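Local coordinates for protein carbonic anhydrase (Trichomonas vaginalis, PDB 6Y04) that probably catalyses the reversible hydration of carbon dioxide to hydrogencarbonate, as a beta-class carbonic anhydrase carrying one zinc ion per subunit, at residues Pro28-Ala33 against Ile50-Gly55; Thr36-Arg41 against Lys61-Gly66; Asn65-Thr70 against Lys145-Cys150; Phe92-Glu97 against Leu166-Asp171; Cys99-Ala104 against Lys132-Phe137. All blocks are in the same frame, centred on the assembly; numbering follows the deposited sequence.

Contact 1. Residues Pro28-Ala33 against Ile50-Gly55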
# COMPACT_ATOMS: atom_id res chain seq x y z
N PRO A 28 -1.75 7.18 14.10
CA PRO A 28 -3.04 7.64 13.57
C PRO A 28 -4.02 8.04 14.67
O PRO A 28 -4.35 7.23 15.55
CB PRO A 28 -3.57 6.43 12.78
CG PRO A 28 -2.81 5.24 13.33
CD PRO A 28 -1.46 5.78 13.76
N GLN A 29 -4.52 9.28 14.57
CA GLN A 29 -5.25 9.91 15.66
C GLN A 29 -6.69 9.41 15.75
O GLN A 29 -7.38 9.71 16.73
CB GLN A 29 -5.10 11.44 15.59
CG GLN A 29 -3.67 11.91 15.89
CD GLN A 29 -3.20 11.50 17.26
OE1 GLN A 29 -3.65 12.01 18.28
NE2 GLN A 29 -2.27 10.55 17.29
N ARG A 30 -7.16 8.65 14.76
CA ARG A 30 -8.49 8.07 14.85
C ARG A 30 -8.40 6.56 15.06
O ARG A 30 -9.43 5.88 15.12
CB ARG A 30 -9.33 8.42 13.62
CG ARG A 30 -9.89 9.84 13.65
CD ARG A 30 -10.51 10.18 12.32
NE ARG A 30 -11.65 9.34 11.97
CZ ARG A 30 -12.28 9.38 10.80
NH1 ARG A 30 -11.91 10.24 9.86
NH2 ARG A 30 -13.30 8.58 10.57
N HIS A 31 -7.17 6.05 15.17
CA HIS A 31 -6.88 4.67 15.55
C HIS A 31 -7.46 3.70 14.53
O HIS A 31 -7.98 2.65 14.89
CB HIS A 31 -7.40 4.37 16.96
CG HIS A 31 -7.08 5.41 17.98
ND1 HIS A 31 -5.80 5.60 18.47
CD2 HIS A 31 -7.87 6.32 18.60
CE1 HIS A 31 -5.81 6.60 19.33
NE2 HIS A 31 -7.07 7.04 19.44
N ILE A 32 -7.37 4.06 13.24
CA ILE A 32 -7.94 3.24 12.18
C ILE A 32 -6.90 2.97 11.10
O ILE A 32 -6.03 3.79 10.83
CB ILE A 32 -9.24 3.87 11.62
CG1 ILE A 32 -8.99 5.24 11.00
CG2 ILE A 32 -10.33 3.91 12.69
CD1 ILE A 32 -10.20 5.83 10.30
N ALA A 33 -7.00 1.78 10.50
CA ALA A 33 -6.21 1.41 9.35
C ALA A 33 -7.14 1.21 8.15
O ALA A 33 -8.18 0.56 8.28
CB ALA A 33 -5.44 0.14 9.66
N ILE A 50 -13.86 9.20 2.13
CA ILE A 50 -14.27 8.61 3.39
C ILE A 50 -14.04 9.57 4.55
O ILE A 50 -14.23 9.20 5.71
CB ILE A 50 -13.60 7.23 3.60
CG1 ILE A 50 -12.08 7.32 3.62
CG2 ILE A 50 -14.10 6.23 2.55
CD1 ILE A 50 -11.39 6.11 4.23
N GLY A 51 -13.65 10.82 4.24
CA GLY A 51 -13.47 11.85 5.25
C GLY A 51 -12.27 11.59 6.16
O GLY A 51 -12.26 11.94 7.35
N VAL A 52 -11.24 10.95 5.60
CA VAL A 52 -10.06 10.66 6.38
C VAL A 52 -9.01 11.71 6.02
O VAL A 52 -8.76 11.95 4.84
CB VAL A 52 -9.58 9.22 6.14
CG1 VAL A 52 -8.09 9.04 6.41
CG2 VAL A 52 -10.41 8.23 6.94
N LYS A 53 -8.45 12.34 7.06
CA LYS A 53 -7.50 13.42 6.90
C LYS A 53 -6.10 12.93 7.24
O LYS A 53 -5.94 11.89 7.89
CB LYS A 53 -7.88 14.60 7.80
CG LYS A 53 -9.19 15.28 7.45
CD LYS A 53 -9.57 16.38 8.42
CE LYS A 53 -10.77 17.17 7.95
NZ LYS A 53 -11.48 17.79 9.09
N ARG A 54 -5.09 13.69 6.81
CA ARG A 54 -3.70 13.44 7.15
C ARG A 54 -3.58 13.24 8.67
O ARG A 54 -4.19 13.99 9.43
CB ARG A 54 -2.84 14.62 6.69
CG ARG A 54 -1.35 14.38 6.82
CD ARG A 54 -0.49 15.61 6.61
NE ARG A 54 0.89 15.23 6.87
CZ ARG A 54 1.87 16.07 7.21
NH1 ARG A 54 1.63 17.36 7.34
NH2 ARG A 54 3.09 15.60 7.41
N GLY A 55 -2.83 12.22 9.09
CA GLY A 55 -2.51 12.04 10.50
C GLY A 55 -3.58 11.26 11.28
O GLY A 55 -3.41 11.02 12.47
O HOH W 1 -14.55 9.89 8.51
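The tight end of this contact lies at Pro28, Gln29 and Gly55. Gln29 N donates to Gly55 O over 2.9 Å, in the carbonyl plane and on a lone pair. The same oxygen receives a CA-H contact from Pro28, with Pro28 CA 3.6 Å from Gly55 O. Further along, Ile32 CD1 and Val52 CG2 meet tip to tip at 4.1 Å. The Arg30 side is looser. Its chain bends at chi3 (63°), and NH1 makes a weak bond of 3.1 Å to Gly51 O at the guanidinium edge. A water accepts from Arg30 NH2 and donates to Ile50 O. Glu56 pairs with NH1, and Gln3 of the second subunit bonds to NE. Exposed Gln29 turns its amide from Gly55, with NE2 bonded to Ala27 O. Gly51, with positive phi, ends helix 46-49 in a Schellman motif. A type I turn from Pro28 to His31 leads into strand 32-36, beside strand 57-61. Ile32 and Val52 both rest on Ala57, and Ile32 also packs on Phe92 of strand 90-96.

Contact 2. Residues Thr36-Arg41 against Lys61-Gly66. With ZN (zinc ion), chain C.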
# COMPACT_ATOMS: atom_id res chain seq x y z
N THR A 36 -6.58 -0.48 0.94
CA THR A 36 -7.25 -0.21 -0.32
C THR A 36 -6.33 -0.56 -1.49
O THR A 36 -5.26 -1.12 -1.29
CB THR A 36 -7.90 1.19 -0.34
OG1 THR A 36 -8.88 1.19 -1.37
CG2 THR A 36 -6.91 2.31 -0.54
N CYS A 37 -6.79 -0.24 -2.71
CA CYS A 37 -6.12 -0.65 -3.93
C CYS A 37 -5.12 0.42 -4.37
O CYS A 37 -5.22 1.59 -4.00
CB CYS A 37 -7.12 -0.91 -5.05
SG CYS A 37 -6.31 -1.59 -6.52
N MET A 38 -4.16 0.00 -5.20
CA MET A 38 -3.13 0.91 -5.69
C MET A 38 -3.67 1.76 -6.84
O MET A 38 -2.95 2.61 -7.35
CB MET A 38 -1.91 0.12 -6.17
CG MET A 38 -2.18 -0.64 -7.45
SD MET A 38 -0.75 -1.56 -8.04
CE MET A 38 -1.32 -2.05 -9.67
N ASP A 39 -4.93 1.53 -7.23
CA ASP A 39 -5.54 2.11 -8.42
C ASP A 39 -5.25 3.61 -8.51
O ASP A 39 -5.41 4.35 -7.54
CB ASP A 39 -7.04 1.79 -8.50
CG ASP A 39 -7.68 2.07 -9.86
OD1 ASP A 39 -7.81 3.26 -10.20
OD2 ASP A 39 -8.02 1.10 -10.56
N THR A 40 -4.85 4.04 -9.72
CA THR A 40 -4.46 5.42 -9.97
C THR A 40 -5.58 6.40 -9.59
O THR A 40 -5.29 7.54 -9.23
CB THR A 40 -4.01 5.62 -11.42
OG1 THR A 40 -3.31 6.87 -11.44
CG2 THR A 40 -5.15 5.65 -12.42
N ARG A 41 -6.83 5.95 -9.67
CA ARG A 41 -8.00 6.80 -9.53
C ARG A 41 -8.31 7.10 -8.06
O ARG A 41 -9.10 8.01 -7.77
CB ARG A 41 -9.21 6.16 -10.23
CG ARG A 41 -9.13 6.20 -11.75
CD ARG A 41 -10.17 5.34 -12.44
NE ARG A 41 -9.95 3.95 -12.13
CZ ARG A 41 -10.64 2.93 -12.62
NH1 ARG A 41 -11.63 3.17 -13.47
NH2 ARG A 41 -10.36 1.69 -12.25
N LYS A 61 -1.83 -0.05 0.75
CA LYS A 61 -2.34 -0.22 -0.60
C LYS A 61 -1.55 -1.28 -1.37
O LYS A 61 -0.32 -1.23 -1.43
CB LYS A 61 -2.24 1.07 -1.41
CG LYS A 61 -3.04 2.27 -0.92
CD LYS A 61 -3.09 3.31 -2.01
CE LYS A 61 -3.60 4.66 -1.57
NZ LYS A 61 -3.50 5.62 -2.69
N ALA A 62 -2.28 -2.19 -2.02
CA ALA A 62 -1.73 -3.16 -2.95
C ALA A 62 -2.75 -3.40 -4.06
O ALA A 62 -3.93 -3.15 -3.87
CB ALA A 62 -1.40 -4.44 -2.23
N ALA A 63 -2.27 -3.91 -5.20
CA ALA A 63 -3.15 -4.27 -6.30
C ALA A 63 -4.23 -5.23 -5.82
O ALA A 63 -3.95 -6.37 -5.50
CB ALA A 63 -2.33 -4.88 -7.42
N GLY A 64 -5.48 -4.73 -5.75
CA GLY A 64 -6.62 -5.57 -5.42
C GLY A 64 -6.89 -5.69 -3.92
O GLY A 64 -7.83 -6.38 -3.52
N ASN A 65 -6.07 -5.02 -3.10
CA ASN A 65 -6.29 -4.88 -1.67
C ASN A 65 -6.71 -6.21 -1.02
O ASN A 65 -7.65 -6.25 -0.22
CB ASN A 65 -7.32 -3.79 -1.35
CG ASN A 65 -8.61 -3.95 -2.12
OD1 ASN A 65 -8.73 -3.49 -3.25
ND2 ASN A 65 -9.58 -4.63 -1.52
N GLY A 66 -6.00 -7.29 -1.37
CA GLY A 66 -6.42 -8.62 -0.99
C GLY A 66 -5.58 -9.21 0.14
O GLY A 66 -4.36 -9.05 0.17
ZN ZN C . -7.94 -2.25 -8.07
O HOH W 2 -4.39 4.11 -4.95
O HOH W 3 -6.97 -2.06 -9.80
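Segments 36-41 and 61-66 meet in a parallel bridge at the C-terminal ends of two neighbouring strands, with Thr36 CA 4.9 Å from Lys61 CA. Ala62 N donates to Thr36 O at 3.2 Å, in the carbonyl plane. Beyond the bridge, a type II turn from Ala62 to Asn65 brings Gly64 N to the Cys37 sulfur. At Gly64's backbone angles a CB would jam against Ala63 O, which calls for glycine. Gly64 N points almost straight at Cys37 SG, 3.3 Å away at an N-H...S angle of 170°. Cys37 SG stands anti to its backbone N (chi1 -174°) and binds ZN at 2.3 Å. Asp39 N adds a weak bond to the same sulfur. Thr36 and Lys61 run side by side, CG2 of Thr36 3.9 Å from CG of Lys61, and Thr36 OG1 bonds to Met94 O. Lys61 NZ holds a water that donates to Cys37 O and Asp39 O. Met38 SD rests on Ala63 CB. Arg41 grips Asp39 side-on, with Arg41 NE 3.0 Å from Asp39 OD1 and NH2 on OD2. Arg41 N also reaches OD1, forming an Asx turn. The N-H donors probably ease the charge on a metal-bound thiolate. Asp39 OD2 stays 4.2 Å from ZN, whose water donates weakly to it. This is consistent with the open state of beta-class enzymes, in which the Asp-Arg pair leaves the fourth zinc position to water.

Contact 3. Residues Asn65-Thr70 against Lys145-Cys150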
# COMPACT_ATOMS: atom_id res chain seq x y z
N ASN A 65 -6.07 -5.02 -3.10
CA ASN A 65 -6.29 -4.88 -1.67
C ASN A 65 -6.71 -6.21 -1.02
O ASN A 65 -7.65 -6.25 -0.22
CB ASN A 65 -7.32 -3.79 -1.35
CG ASN A 65 -8.61 -3.95 -2.12
OD1 ASN A 65 -8.73 -3.49 -3.25
ND2 ASN A 65 -9.58 -4.63 -1.52
N GLY A 66 -6.00 -7.29 -1.37
CA GLY A 66 -6.42 -8.62 -0.99
C GLY A 66 -5.58 -9.21 0.14
O GLY A 66 -4.36 -9.05 0.17
N ILE A 67 -6.27 -9.87 1.07
CA ILE A 67 -5.65 -10.78 2.02
C ILE A 67 -6.26 -12.15 1.77
O ILE A 67 -7.44 -12.37 2.06
CB ILE A 67 -5.85 -10.31 3.47
CG1 ILE A 67 -5.35 -8.89 3.71
CG2 ILE A 67 -5.24 -11.30 4.46
CD1 ILE A 67 -6.37 -7.82 3.38
N TRP A 68 -5.47 -13.06 1.21
CA TRP A 68 -5.93 -14.41 0.96
C TRP A 68 -5.27 -15.38 1.94
O TRP A 68 -5.70 -16.53 2.06
CB TRP A 68 -5.70 -14.81 -0.51
CG TRP A 68 -4.34 -14.48 -1.06
CD1 TRP A 68 -4.00 -13.36 -1.76
CD2 TRP A 68 -3.14 -15.27 -0.96
NE1 TRP A 68 -2.67 -13.40 -2.10
CE2 TRP A 68 -2.12 -14.56 -1.63
CE3 TRP A 68 -2.82 -16.51 -0.38
CZ2 TRP A 68 -0.81 -15.04 -1.74
CZ3 TRP A 68 -1.53 -16.99 -0.47
CH2 TRP A 68 -0.54 -16.26 -1.15
N THR A 69 -4.25 -14.90 2.66
CA THR A 69 -3.45 -15.73 3.55
C THR A 69 -3.86 -15.49 5.00
O THR A 69 -4.31 -14.39 5.35
CB THR A 69 -1.95 -15.44 3.38
OG1 THR A 69 -1.22 -16.45 4.07
CG2 THR A 69 -1.52 -14.08 3.90
N THR A 70 -3.70 -16.52 5.83
CA THR A 70 -3.79 -16.36 7.28
C THR A 70 -2.41 -16.48 7.92
O THR A 70 -2.29 -16.51 9.14
CB THR A 70 -4.86 -17.26 7.92
OG1 THR A 70 -4.37 -18.60 7.94
CG2 THR A 70 -6.22 -17.18 7.25
N LYS A 145 -15.23 -9.50 0.96
CA LYS A 145 -15.81 -10.43 1.93
C LYS A 145 -14.75 -11.43 2.39
O LYS A 145 -14.64 -11.71 3.58
CB LYS A 145 -17.04 -11.12 1.33
CG LYS A 145 -18.34 -10.34 1.45
CD LYS A 145 -19.44 -10.78 0.49
CE LYS A 145 -20.78 -10.19 0.84
NZ LYS A 145 -21.77 -10.31 -0.26
N ASN A 146 -13.96 -11.95 1.44
CA ASN A 146 -12.95 -12.97 1.69
C ASN A 146 -11.76 -12.37 2.44
O ASN A 146 -11.17 -13.01 3.31
CB ASN A 146 -12.56 -13.67 0.39
CG ASN A 146 -11.76 -14.94 0.59
OD1 ASN A 146 -12.33 -16.02 0.70
ND2 ASN A 146 -10.44 -14.82 0.66
N SER A 147 -11.41 -11.12 2.11
CA SER A 147 -10.30 -10.44 2.74
C SER A 147 -10.63 -10.15 4.20
O SER A 147 -9.80 -10.38 5.07
CB SER A 147 -9.94 -9.19 2.00
OG SER A 147 -9.22 -9.52 0.84
N VAL A 148 -11.85 -9.68 4.44
CA VAL A 148 -12.32 -9.42 5.79
C VAL A 148 -12.30 -10.72 6.60
O VAL A 148 -12.01 -10.70 7.79
CB VAL A 148 -13.71 -8.74 5.80
CG1 VAL A 148 -14.29 -8.64 7.20
CG2 VAL A 148 -13.64 -7.37 5.16
N ARG A 149 -12.56 -11.85 5.93
CA ARG A 149 -12.56 -13.13 6.62
C ARG A 149 -11.13 -13.53 6.99
O ARG A 149 -10.90 -13.98 8.11
CB ARG A 149 -13.26 -14.21 5.78
CG ARG A 149 -13.61 -15.46 6.57
CD ARG A 149 -13.88 -16.68 5.69
NE ARG A 149 -13.14 -16.61 4.44
CZ ARG A 149 -12.11 -17.39 4.09
NH1 ARG A 149 -11.68 -18.35 4.90
NH2 ARG A 149 -11.52 -17.21 2.92
N CYS A 150 -10.19 -13.35 6.06
CA CYS A 150 -8.82 -13.81 6.26
C CYS A 150 -8.10 -13.00 7.33
O CYS A 150 -7.25 -13.53 8.04
CB CYS A 150 -8.02 -13.84 4.96
SG CYS A 150 -8.48 -15.22 3.87
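Helix 140-152 is joined here to the loop that follows strand 57-61, just beyond the turn beside the zinc site. Asn65 is the first residue of segment 65-70, and its nearest side-chain atom lies about 5 Å from the zinc. Ser147 makes the main polar link. Ile67 N donates to Ser147 OG at 3.0 Å, nearly straight at 168°. OG is placed beside its own backbone N (chi1 -77°) and also bonds to Asn143 O, one helical turn earlier. Ile67 spreads its two branches along the helix: CG2 lies 3.8 Å from Cys150 CB, and CD1 lies 4.1 Å from Ser147 CB. The Ile67 carbonyl faces the helix too. Ser147 CA, 3.5 Å from Ile67 O, points its hydrogen at it, and Cys150 CB is 3.3 Å from the same oxygen. Cys150 CB is directed toward the loop. At the far end, Thr70 CG2 lies 3.9 Å from Cys150 O. Trp68 CB points away from helix 140-152, and the ring meets Trp133 edge to face. The buried Ser147 hydroxyl thus accepts from the loop and donates to its own helix. That bond links the two segments, and CH...O and apolar contacts supply much of the rest.

Contact 4. Residues Phe92-Glu97 against Leu166-Asp171. With ZN (zinc ion), chain C.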
# COMPACT_ATOMS: atom_id res chain seq x y z
N PHE A 92 -10.46 -1.07 8.24
CA PHE A 92 -11.38 -0.99 7.12
C PHE A 92 -10.69 -1.52 5.87
O PHE A 92 -9.65 -0.99 5.45
CB PHE A 92 -11.80 0.46 6.89
CG PHE A 92 -12.56 1.07 8.03
CD1 PHE A 92 -11.90 1.51 9.17
CD2 PHE A 92 -13.94 1.20 7.97
CE1 PHE A 92 -12.60 2.06 10.23
CE2 PHE A 92 -14.64 1.76 9.03
CZ PHE A 92 -13.97 2.19 10.16
N ILE A 93 -11.27 -2.57 5.27
CA ILE A 93 -10.81 -3.06 3.99
C ILE A 93 -11.75 -2.56 2.89
O ILE A 93 -12.94 -2.86 2.89
CB ILE A 93 -10.65 -4.59 4.01
CG1 ILE A 93 -9.59 -5.00 5.03
CG2 ILE A 93 -10.34 -5.14 2.62
CD1 ILE A 93 -9.83 -6.36 5.63
N MET A 94 -11.18 -1.78 1.96
CA MET A 94 -11.98 -1.05 0.99
C MET A 94 -11.55 -1.40 -0.44
O MET A 94 -10.53 -0.92 -0.93
CB MET A 94 -11.86 0.46 1.22
CG MET A 94 -12.65 1.26 0.21
SD MET A 94 -12.87 2.97 0.72
CE MET A 94 -11.19 3.57 0.56
N GLY A 95 -12.37 -2.24 -1.09
CA GLY A 95 -12.20 -2.59 -2.48
C GLY A 95 -12.92 -1.61 -3.39
O GLY A 95 -13.54 -0.66 -2.91
N HIS A 96 -12.84 -1.83 -4.70
CA HIS A 96 -13.47 -0.91 -5.64
C HIS A 96 -13.97 -1.65 -6.87
O HIS A 96 -13.40 -2.67 -7.26
CB HIS A 96 -12.51 0.24 -5.99
CG HIS A 96 -11.36 -0.18 -6.84
ND1 HIS A 96 -11.29 0.13 -8.18
CD2 HIS A 96 -10.24 -0.89 -6.56
CE1 HIS A 96 -10.17 -0.36 -8.69
NE2 HIS A 96 -9.51 -0.99 -7.72
N GLU A 97 -15.03 -1.10 -7.47
CA GLU A 97 -15.61 -1.57 -8.71
C GLU A 97 -14.61 -1.30 -9.84
O GLU A 97 -13.85 -0.34 -9.76
CB GLU A 97 -16.94 -0.86 -8.97
CG GLU A 97 -17.72 -0.57 -7.69
CD GLU A 97 -19.17 -0.14 -7.82
OE1 GLU A 97 -19.82 -0.56 -8.81
OE2 GLU A 97 -19.66 0.61 -6.94
N LEU A 166 -15.64 -2.28 2.87
CA LEU A 166 -16.24 -1.19 2.12
C LEU A 166 -15.96 -1.39 0.63
O LEU A 166 -14.98 -2.03 0.25
CB LEU A 166 -15.66 0.14 2.59
CG LEU A 166 -15.80 0.44 4.09
CD1 LEU A 166 -15.17 1.78 4.42
CD2 LEU A 166 -17.25 0.40 4.54
N LEU A 167 -16.83 -0.79 -0.18
CA LEU A 167 -16.65 -0.73 -1.61
C LEU A 167 -16.75 0.74 -2.03
O LEU A 167 -17.69 1.44 -1.65
CB LEU A 167 -17.72 -1.60 -2.28
CG LEU A 167 -17.80 -1.51 -3.81
CD1 LEU A 167 -16.77 -2.40 -4.47
CD2 LEU A 167 -19.20 -1.87 -4.29
N ILE A 168 -15.73 1.20 -2.78
CA ILE A 168 -15.75 2.54 -3.33
C ILE A 168 -15.84 2.43 -4.85
O ILE A 168 -15.27 1.52 -5.45
CB ILE A 168 -14.54 3.38 -2.85
CG1 ILE A 168 -14.62 4.83 -3.35
CG2 ILE A 168 -13.21 2.74 -3.23
CD1 ILE A 168 -13.63 5.78 -2.71
N HIS A 169 -16.58 3.37 -5.45
CA HIS A 169 -16.62 3.51 -6.89
C HIS A 169 -15.52 4.46 -7.35
O HIS A 169 -15.46 5.62 -6.93
CB HIS A 169 -18.01 3.96 -7.36
CG HIS A 169 -18.16 3.84 -8.84
ND1 HIS A 169 -17.41 4.60 -9.73
CD2 HIS A 169 -18.93 3.02 -9.60
CE1 HIS A 169 -17.71 4.26 -10.96
NE2 HIS A 169 -18.65 3.31 -10.91
N PRO A 170 -14.62 4.02 -8.25
CA PRO A 170 -13.43 4.81 -8.59
C PRO A 170 -13.69 6.10 -9.37
O PRO A 170 -12.82 6.96 -9.47
CB PRO A 170 -12.55 3.81 -9.36
CG PRO A 170 -13.52 2.82 -9.95
CD PRO A 170 -14.70 2.75 -9.00
N ASP A 171 -14.92 6.25 -9.90
CA ASP A 171 -15.27 7.45 -10.66
C ASP A 171 -16.04 8.44 -9.79
O ASP A 171 -15.65 9.60 -9.71
CB ASP A 171 -16.08 7.10 -11.90
CG ASP A 171 -15.27 6.38 -12.96
OD1 ASP A 171 -14.11 6.79 -13.18
OD2 ASP A 171 -15.80 5.42 -13.55
ZN ZN C . -7.94 -2.25 -8.07
O HOH W 3 -6.97 -2.06 -9.80
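His96 is the centre of this contact, with NE2 bound to ZN at 2.0 Å. Cys37 and Cys99 are the other protein ligands. The water on the metal lies at the ring edge, in its plane. His96 CG sits in the crowded position between backbone N and carbonyl carbon (chi1 70°). ND1 donates weakly to Glu97 O, 3.0 Å away, which, with the zinc bond, probably limits rotation of the ring. Pro170 CG meets the ring edge, 3.9 Å from His96 ND1. Behind the ligand stands a parallel strand pair, 92-96 with 166-168. Leu166 N bonds to Ile93 O at 2.8 Å. Gly95 N reaches Leu166 O at 2.9 Å, coming in above the carbonyl plane. Ile168 N reaches Gly95 O, also at 2.9 Å, and a weak bond from Glu97 N to Ile168 O ends the ladder. Met94, His96, Leu166 and Ile168 share one sheet face, where Met94 crosses Ile168 obliquely, with Met94 CG 3.8 Å from Ile168 CG2. Leu167 points to the other face and bends back toward Glu97. Glu97 CD lies 3.6 Å from His169 CD2, with carboxylate and ring planes 69° apart. Strand 32-36 flanks strand 90-96, and strand 175-179 flanks 163-168. Helix 140-152 packs on Ile93 and Leu167. Leu4 and Ile7 of the second subunit lie against Leu166 and Phe92.

Contact 5. Residues Cys99-Ala104 against Lys132-Phe137. With ZN (zinc ion), chain C.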
# COMPACT_ATOMS: atom_id res chain seq x y z
N CYS A 99 -12.03 -3.13 -10.70
CA CYS A 99 -10.68 -3.35 -10.21
C CYS A 99 -9.92 -4.10 -11.31
O CYS A 99 -10.50 -4.94 -11.99
CB CYS A 99 -10.67 -4.18 -8.93
SG CYS A 99 -9.03 -4.31 -8.15
N GLY A 100 -8.63 -3.76 -11.50
CA GLY A 100 -7.84 -4.25 -12.62
C GLY A 100 -7.40 -5.71 -12.44
O GLY A 100 -6.79 -6.31 -13.33
N MET A 101 -7.74 -6.25 -11.27
CA MET A 101 -7.24 -7.52 -10.78
C MET A 101 -8.23 -8.63 -11.13
O MET A 101 -7.87 -9.81 -11.13
CB MET A 101 -7.06 -7.46 -9.27
CG MET A 101 -5.76 -6.81 -8.87
SD MET A 101 -4.34 -7.86 -9.30
CE MET A 101 -4.26 -8.92 -7.86
N THR A 102 -9.47 -8.21 -11.43
CA THR A 102 -10.54 -9.10 -11.88
C THR A 102 -10.12 -9.77 -13.19
O THR A 102 -10.10 -11.00 -13.26
CB THR A 102 -11.86 -8.33 -12.04
OG1 THR A 102 -11.99 -7.35 -11.01
CG2 THR A 102 -13.07 -9.23 -12.03
N HIS A 103 -9.79 -8.95 -14.20
CA HIS A 103 -9.42 -9.44 -15.52
C HIS A 103 -7.90 -9.47 -15.69
O HIS A 103 -7.38 -9.30 -16.79
CB HIS A 103 -10.15 -8.66 -16.63
CG HIS A 103 -10.10 -7.17 -16.51
ND1 HIS A 103 -11.18 -6.43 -16.08
CD2 HIS A 103 -9.11 -6.28 -16.76
CE1 HIS A 103 -10.87 -5.15 -16.07
NE2 HIS A 103 -9.60 -5.03 -16.48
N ALA A 104 -7.19 -9.70 -14.58
CA ALA A 104 -5.78 -10.05 -14.60
C ALA A 104 -5.65 -11.52 -14.22
O ALA A 104 -6.29 -12.00 -13.30
CB ALA A 104 -5.00 -9.17 -13.66
N LYS A 132 -2.17 -17.13 -6.78
CA LYS A 132 -2.87 -16.93 -5.52
C LYS A 132 -3.32 -15.48 -5.38
O LYS A 132 -4.28 -15.20 -4.66
CB LYS A 132 -2.01 -17.46 -4.37
CG LYS A 132 -2.06 -18.98 -4.27
CD LYS A 132 -0.90 -19.62 -3.54
CE LYS A 132 -0.98 -21.13 -3.56
NZ LYS A 132 0.14 -21.75 -2.81
N TRP A 133 -2.67 -14.56 -6.11
CA TRP A 133 -3.01 -13.15 -6.10
C TRP A 133 -4.04 -12.82 -7.19
O TRP A 133 -5.03 -12.13 -6.93
CB TRP A 133 -1.76 -12.27 -6.26
CG TRP A 133 -0.99 -11.98 -5.01
CD1 TRP A 133 -1.19 -10.94 -4.15
CD2 TRP A 133 0.15 -12.70 -4.51
NE1 TRP A 133 -0.28 -10.98 -3.13
CE2 TRP A 133 0.56 -12.05 -3.33
CE3 TRP A 133 0.85 -13.84 -4.93
CZ2 TRP A 133 1.64 -12.51 -2.56
CZ3 TRP A 133 1.92 -14.29 -4.18
CH2 TRP A 133 2.31 -13.62 -3.01
N VAL A 134 -3.77 -13.29 -8.42
CA VAL A 134 -4.44 -12.73 -9.58
C VAL A 134 -5.61 -13.61 -10.04
O VAL A 134 -6.62 -13.08 -10.50
CB VAL A 134 -3.46 -12.39 -10.72
CG1 VAL A 134 -2.46 -11.32 -10.29
CG2 VAL A 134 -2.75 -13.62 -11.27
N ASP A 135 -5.47 -14.93 -9.90
CA ASP A 135 -6.49 -15.85 -10.39
C ASP A 135 -7.60 -16.01 -9.36
O ASP A 135 -8.77 -16.16 -9.73
CB ASP A 135 -5.88 -17.18 -10.82
CG ASP A 135 -5.00 -17.06 -12.06
OD1 ASP A 135 -5.33 -16.23 -12.92
OD2 ASP A 135 -4.01 -17.81 -12.14
N ASP A 136 -7.23 -15.97 -8.08
CA ASP A 136 -8.19 -16.13 -7.00
C ASP A 136 -9.06 -14.87 -6.86
O ASP A 136 -10.14 -14.94 -6.28
CB ASP A 136 -7.52 -16.60 -5.70
CG ASP A 136 -6.87 -17.97 -5.83
OD1 ASP A 136 -7.16 -18.67 -6.83
OD2 ASP A 136 -6.06 -18.33 -4.94
N PHE A 137 -8.58 -13.75 -7.41
CA PHE A 137 -9.35 -12.51 -7.46
C PHE A 137 -10.48 -12.63 -8.48
O PHE A 137 -10.29 -12.34 -9.67
CB PHE A 137 -8.44 -11.30 -7.71
CG PHE A 137 -9.07 -9.97 -7.39
CD1 PHE A 137 -10.10 -9.45 -8.16
CD2 PHE A 137 -8.61 -9.21 -6.32
CE1 PHE A 137 -10.68 -8.23 -7.86
CE2 PHE A 137 -9.19 -7.97 -6.02
CZ PHE A 137 -10.22 -7.49 -6.80
ZN ZN C . -7.94 -2.25 -8.07
O HOH W 3 -6.97 -2.06 -9.80
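The zinc-ligand loop after strand 90-96 folds into a type I turn from Cys99 to Thr102 and packs on the Phe137 ring, in the chain that follows helix 120-134. Met101 sets its CB over one face of this ring, 3.6 Å from the Phe137 ring centroid and 7° off the normal, a CH-pi contact. Cys99 approaches obliquely, its SG 4.6 Å from the same centroid and 48° off the normal. That sulfur also binds ZN, so the ring touches a metal ligand directly. Thr102 crosses the ring obliquely, with OG1 3.5 Å from Phe137 CE1. OG1 donates to Cys99 O at 3.0 Å, from above the carbonyl plane, a bond within the turn. Beyond CB, Met101 bends at chi2 (-70°) and again at chi3. The bends carry CE to 3.4 Å from Trp133 O and 3.9 Å from Val134 CG1, crossing Val134 at about a right angle. Val81 of the second subunit packs on Met101, and Asp74 of that subunit bonds to Trp133 NE1. No hydrogen bond joins the two segments; the contact is mainly apolar and aromatic. The turn serves the metal through its backbone as well: Gly100 N donates to the zinc-bound water over 2.9 Å.

Overall arrangement
From the N terminus, contact 1 closes the first loop, joining the start of strand 32-36 to the lead into strand 57-61. Contact 2 opens before contact 1 closes, so the two cross; it joins the far ends of the same strands. Contact 3 starts on residues 65-66, where contact 2 ends, and closes a long loop on helix 140-152. Contact 4 opens within that loop and closes after it on strand 163-168, so contacts 3 and 4 cross. Contact 5 lies inside both loops and ties the segment after strand 90-96 to the end of helix 120-134. Contacts 2, 4 and 5 each bring one ligand to the zinc, and contacts 1, 2, 4 and 5 reach the second subunit.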